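PDB 2EKC: tryptophan synthase alpha chain from Aquifex aeolicus, which probably cleaves indoleglycerol phosphate to indole and glyceraldehyde 3-phosphate as the alpha subunit of tryptophan synthase, in the last step of tryptophan biosynthesis. Local coordinates for residues Ile76-Leu88 and Ile109-Ile123. Residues are numbered along the deposited sequence; the frame is centred on the assembly and turned at random. Where two conformers were deposited one is given.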
# COMPACT_ATOMS: atom_id res chain seq x y z
N ILE A 76 -15.36 -13.13 -0.81
CA ILE A 76 -14.71 -12.22 0.11
C ILE A 76 -15.46 -10.90 0.21
O ILE A 76 -15.75 -10.25 -0.80
CB ILE A 76 -13.26 -11.95 -0.32
CG1 ILE A 76 -12.46 -13.26 -0.30
CG2 ILE A 76 -12.62 -10.91 0.60
CD1 ILE A 76 -12.38 -13.93 1.07
N ARG A 77 -15.78 -10.51 1.44
CA ARG A 77 -16.52 -9.28 1.74
C ARG A 77 -15.63 -8.31 2.50
O ARG A 77 -14.55 -8.67 2.96
CB ARG A 77 -17.72 -9.58 2.63
CG ARG A 77 -18.61 -10.72 2.20
CD ARG A 77 -19.44 -11.18 3.40
NE ARG A 77 -18.59 -11.74 4.44
CZ ARG A 77 -18.97 -11.96 5.70
NH1 ARG A 77 -20.20 -11.66 6.09
NH2 ARG A 77 -18.12 -12.49 6.57
N PHE A 78 -16.12 -7.08 2.66
CA PHE A 78 -15.39 -6.07 3.41
C PHE A 78 -15.18 -6.61 4.83
O PHE A 78 -14.14 -6.40 5.44
CB PHE A 78 -16.20 -4.77 3.44
CG PHE A 78 -15.54 -3.65 4.21
CD1 PHE A 78 -14.20 -3.32 3.99
CD2 PHE A 78 -16.27 -2.91 5.13
CE1 PHE A 78 -13.60 -2.27 4.67
CE2 PHE A 78 -15.68 -1.85 5.82
CZ PHE A 78 -14.34 -1.53 5.59
N GLU A 79 -16.19 -7.32 5.35
CA GLU A 79 -16.09 -7.89 6.69
C GLU A 79 -14.93 -8.88 6.80
O GLU A 79 -14.28 -8.96 7.85
CB GLU A 79 -17.39 -8.60 7.07
CG GLU A 79 -18.55 -7.66 7.38
CD GLU A 79 -19.28 -7.18 6.14
OE1 GLU A 79 -18.87 -7.55 5.02
OE2 GLU A 79 -20.27 -6.43 6.28
N ASP A 80 -14.68 -9.63 5.74
CA ASP A 80 -13.59 -10.61 5.76
C ASP A 80 -12.25 -9.89 5.71
O ASP A 80 -11.27 -10.31 6.34
CB ASP A 80 -13.70 -11.57 4.58
CG ASP A 80 -15.02 -12.34 4.57
OD1 ASP A 80 -15.29 -13.08 5.54
OD2 ASP A 80 -15.77 -12.21 3.58
N VAL A 81 -12.21 -8.79 4.97
CA VAL A 81 -10.99 -8.00 4.86
C VAL A 81 -10.58 -7.46 6.21
O VAL A 81 -9.41 -7.52 6.58
CB VAL A 81 -11.18 -6.81 3.88
CG1 VAL A 81 -9.95 -5.91 3.94
CG2 VAL A 81 -11.38 -7.33 2.46
N LEU A 82 -11.54 -6.91 6.96
CA LEU A 82 -11.24 -6.35 8.27
C LEU A 82 -10.93 -7.42 9.31
O LEU A 82 -10.18 -7.17 10.25
CB LEU A 82 -12.38 -5.45 8.75
CG LEU A 82 -12.62 -4.19 7.90
CD1 LEU A 82 -13.65 -3.31 8.58
CD2 LEU A 82 -11.31 -3.42 7.72
N GLU A 83 -11.50 -8.61 9.15
CA GLU A 83 -11.24 -9.71 10.07
C GLU A 83 -9.77 -10.09 9.93
O GLU A 83 -9.09 -10.37 10.92
CB GLU A 83 -12.13 -10.92 9.75
CG GLU A 83 -11.79 -12.19 10.53
CD GLU A 83 -12.07 -12.07 12.03
OE1 GLU A 83 -11.49 -11.19 12.69
OE2 GLU A 83 -12.88 -12.87 12.54
N LEU A 84 -9.28 -10.10 8.70
CA LEU A 84 -7.88 -10.44 8.42
C LEU A 84 -6.97 -9.36 9.00
O LEU A 84 -5.92 -9.66 9.57
CB LEU A 84 -7.65 -10.58 6.91
CG LEU A 84 -6.22 -10.91 6.44
CD1 LEU A 84 -6.28 -11.71 5.15
CD2 LEU A 84 -5.43 -9.63 6.25
N SER A 85 -7.37 -8.10 8.86
CA SER A 85 -6.58 -6.99 9.41
C SER A 85 -6.50 -7.14 10.93
O SER A 85 -5.42 -7.06 11.52
CB SER A 85 -7.24 -5.64 9.07
OG SER A 85 -6.62 -4.58 9.78
N GLU A 86 -7.64 -7.38 11.57
CA GLU A 86 -7.67 -7.53 13.02
C GLU A 86 -6.78 -8.71 13.45
O GLU A 86 -6.04 -8.61 14.43
CB GLU A 86 -9.11 -7.75 13.50
CG GLU A 86 -9.23 -7.99 15.00
CD GLU A 86 -10.66 -8.24 15.44
OE1 GLU A 86 -11.45 -7.27 15.46
OE2 GLU A 86 -10.99 -9.40 15.77
N THR A 87 -6.86 -9.81 12.72
CA THR A 87 -6.06 -10.99 13.04
C THR A 87 -4.56 -10.69 12.96
O THR A 87 -3.80 -11.08 13.85
CB THR A 87 -6.40 -12.15 12.09
OG1 THR A 87 -7.76 -12.55 12.30
CG2 THR A 87 -5.49 -13.34 12.35
N LEU A 88 -4.14 -10.01 11.90
CA LEU A 88 -2.73 -9.68 11.73
C LEU A 88 -2.26 -8.62 12.72
O LEU A 88 -1.12 -8.64 13.18
CB LEU A 88 -2.47 -9.20 10.29
CG LEU A 88 -2.67 -10.21 9.16
CD1 LEU A 88 -2.41 -9.55 7.84
CD2 LEU A 88 -1.73 -11.40 9.36
N ILE A 109 -21.04 1.57 1.24
CA ILE A 109 -21.12 1.17 2.64
C ILE A 109 -21.44 2.36 3.55
O ILE A 109 -22.13 2.21 4.56
CB ILE A 109 -19.78 0.53 3.11
CG1 ILE A 109 -19.63 -0.85 2.45
CG2 ILE A 109 -19.75 0.41 4.63
CD1 ILE A 109 -18.30 -1.53 2.74
N GLY A 110 -20.96 3.54 3.16
CA GLY A 110 -21.19 4.74 3.95
C GLY A 110 -19.86 5.23 4.50
O GLY A 110 -19.20 4.51 5.26
N LEU A 111 -19.46 6.45 4.13
CA LEU A 111 -18.18 7.00 4.58
C LEU A 111 -17.91 6.86 6.07
O LEU A 111 -16.88 6.30 6.47
CB LEU A 111 -18.04 8.47 4.17
CG LEU A 111 -17.44 8.71 2.79
CD1 LEU A 111 -18.38 8.17 1.73
CD2 LEU A 111 -17.20 10.20 2.58
N GLU A 112 -18.81 7.38 6.90
CA GLU A 112 -18.63 7.30 8.35
C GLU A 112 -18.44 5.86 8.80
O GLU A 112 -17.46 5.54 9.48
CB GLU A 112 -19.84 7.89 9.09
CG GLU A 112 -20.04 9.39 8.93
CD GLU A 112 -19.09 10.22 9.78
OE1 GLU A 112 -18.80 9.80 10.93
OE2 GLU A 112 -18.66 11.30 9.32
N LYS A 113 -19.37 4.99 8.43
CA LYS A 113 -19.29 3.58 8.81
C LYS A 113 -18.01 2.92 8.32
O LYS A 113 -17.34 2.21 9.07
CB LYS A 113 -20.50 2.81 8.28
CG LYS A 113 -20.43 1.32 8.59
CD LYS A 113 -21.60 0.55 8.01
CE LYS A 113 -22.91 0.90 8.69
NZ LYS A 113 -23.99 -0.04 8.26
N PHE A 114 -17.68 3.14 7.05
CA PHE A 114 -16.48 2.55 6.45
C PHE A 114 -15.24 2.91 7.27
O PHE A 114 -14.44 2.05 7.62
CB PHE A 114 -16.33 3.04 5.01
CG PHE A 114 -15.32 2.27 4.20
CD1 PHE A 114 -13.96 2.57 4.26
CD2 PHE A 114 -15.73 1.23 3.38
CE1 PHE A 114 -13.03 1.86 3.51
CE2 PHE A 114 -14.81 0.50 2.62
CZ PHE A 114 -13.46 0.82 2.69
N CYS A 115 -15.10 4.20 7.57
CA CYS A 115 -13.95 4.66 8.34
C CYS A 115 -13.99 4.14 9.77
O CYS A 115 -12.97 3.72 10.31
CB CYS A 115 -13.88 6.19 8.32
SG CYS A 115 -13.41 6.87 6.69
N ARG A 116 -15.18 4.16 10.38
CA ARG A 116 -15.35 3.67 11.76
C ARG A 116 -14.87 2.23 11.86
O ARG A 116 -14.04 1.89 12.71
CB ARG A 116 -16.83 3.74 12.17
CG ARG A 116 -17.12 3.36 13.62
CD ARG A 116 -18.63 3.18 13.83
NE ARG A 116 -19.09 1.85 13.43
CZ ARG A 116 -20.31 1.57 12.98
NH1 ARG A 116 -21.21 2.54 12.86
NH2 ARG A 116 -20.64 0.33 12.66
N LEU A 117 -15.39 1.37 10.99
CA LEU A 117 -15.01 -0.04 10.99
C LEU A 117 -13.52 -0.26 10.72
O LEU A 117 -12.88 -1.07 11.40
CB LEU A 117 -15.85 -0.81 9.96
CG LEU A 117 -17.33 -0.91 10.33
CD1 LEU A 117 -18.12 -1.49 9.18
CD2 LEU A 117 -17.48 -1.76 11.58
N SER A 118 -12.98 0.44 9.74
CA SER A 118 -11.56 0.30 9.40
C SER A 118 -10.67 0.60 10.60
O SER A 118 -9.75 -0.15 10.91
CB SER A 118 -11.19 1.25 8.24
OG SER A 118 -11.81 0.86 7.03
N ARG A 119 -10.95 1.71 11.28
CA ARG A 119 -10.16 2.09 12.44
C ARG A 119 -10.26 1.06 13.57
O ARG A 119 -9.26 0.73 14.20
CB ARG A 119 -10.61 3.46 12.95
CG ARG A 119 -9.69 4.07 14.00
CD ARG A 119 -8.27 4.18 13.45
NE ARG A 119 -7.39 4.96 14.32
CZ ARG A 119 -6.08 5.05 14.16
NH1 ARG A 119 -5.48 4.40 13.16
NH2 ARG A 119 -5.35 5.79 14.98
N GLU A 120 -11.46 0.55 13.80
CA GLU A 120 -11.66 -0.42 14.87
C GLU A 120 -10.93 -1.75 14.63
O GLU A 120 -10.59 -2.45 15.58
CB GLU A 120 -13.15 -0.70 15.06
CG GLU A 120 -13.99 0.55 15.30
CD GLU A 120 -15.41 0.24 15.76
OE1 GLU A 120 -15.95 -0.80 15.34
OE2 GLU A 120 -15.98 1.04 16.52
N LYS A 121 -10.68 -2.08 13.36
CA LYS A 121 -10.01 -3.34 13.03
C LYS A 121 -8.52 -3.25 12.71
O LYS A 121 -7.97 -4.17 12.12
CB LYS A 121 -10.74 -4.02 11.87
CG LYS A 121 -12.20 -4.34 12.14
CD LYS A 121 -12.35 -5.44 13.17
CE LYS A 121 -13.82 -5.79 13.37
NZ LYS A 121 -14.00 -6.89 14.35
N GLY A 122 -7.87 -2.16 13.10
CA GLY A 122 -6.44 -2.04 12.86
C GLY A 122 -5.92 -1.33 11.63
O GLY A 122 -4.70 -1.29 11.42
N ILE A 123 -6.79 -0.77 10.80
CA ILE A 123 -6.32 -0.08 9.60
C ILE A 123 -5.73 1.28 9.99
O ILE A 123 -6.31 2.01 10.80
CB ILE A 123 -7.47 0.14 8.58
CG1 ILE A 123 -7.98 -1.22 8.07
CG2 ILE A 123 -6.97 0.98 7.40
CD1 ILE A 123 -6.94 -2.05 7.32
O HOH W 1 -13.60 -8.81 12.55
O HOH W 2 -9.80 -4.66 16.84
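The rings of F78 and F114 form an offset stack: their planes differ by 9° and their centroids lie 4.4 Å apart. F114 CE2 lies over one face of the F78 ring and L82 CG, from the same helix as F78, over the rim of the opposite face. S118 OG lies at the ring's edge, and I109 CD1 approaches F78 CD2 obliquely at 3.4 Å. F78 is thus a knob in a hole formed by I109, F114, L117 and S118; CG anti to the backbone N carries the ring toward helix 111-120.

L82 continues the apolar seam, its CD1 branch 3.6 Å from L117 CB and its CD2 branch 4.0 Å from I123 CG1.

The polar contacts lie where the chains come closest, E86 CA and K121 CA being 4.8 Å apart. S85 OG donates to K121 O at 2.7 Å, from above the carbonyl plane. K121, bent at chi2, lays CG against L82 CB and forms a salt bridge, NZ meeting E86 OE1 at 2.8 Å, 36° out of the carboxylate plane. A water accepts from the same NZ.

G122, with positive phi, completes the Schellman motif ending helix 111-120: I123 N bonds to S118 O, G122 N weakly to R119 O. Helices 78-91 and 111-120, whose short segments run at 28°, both pack on strand 97-100 (V81 and F114 on L99), as neighbouring outer helices of a TIM barrel.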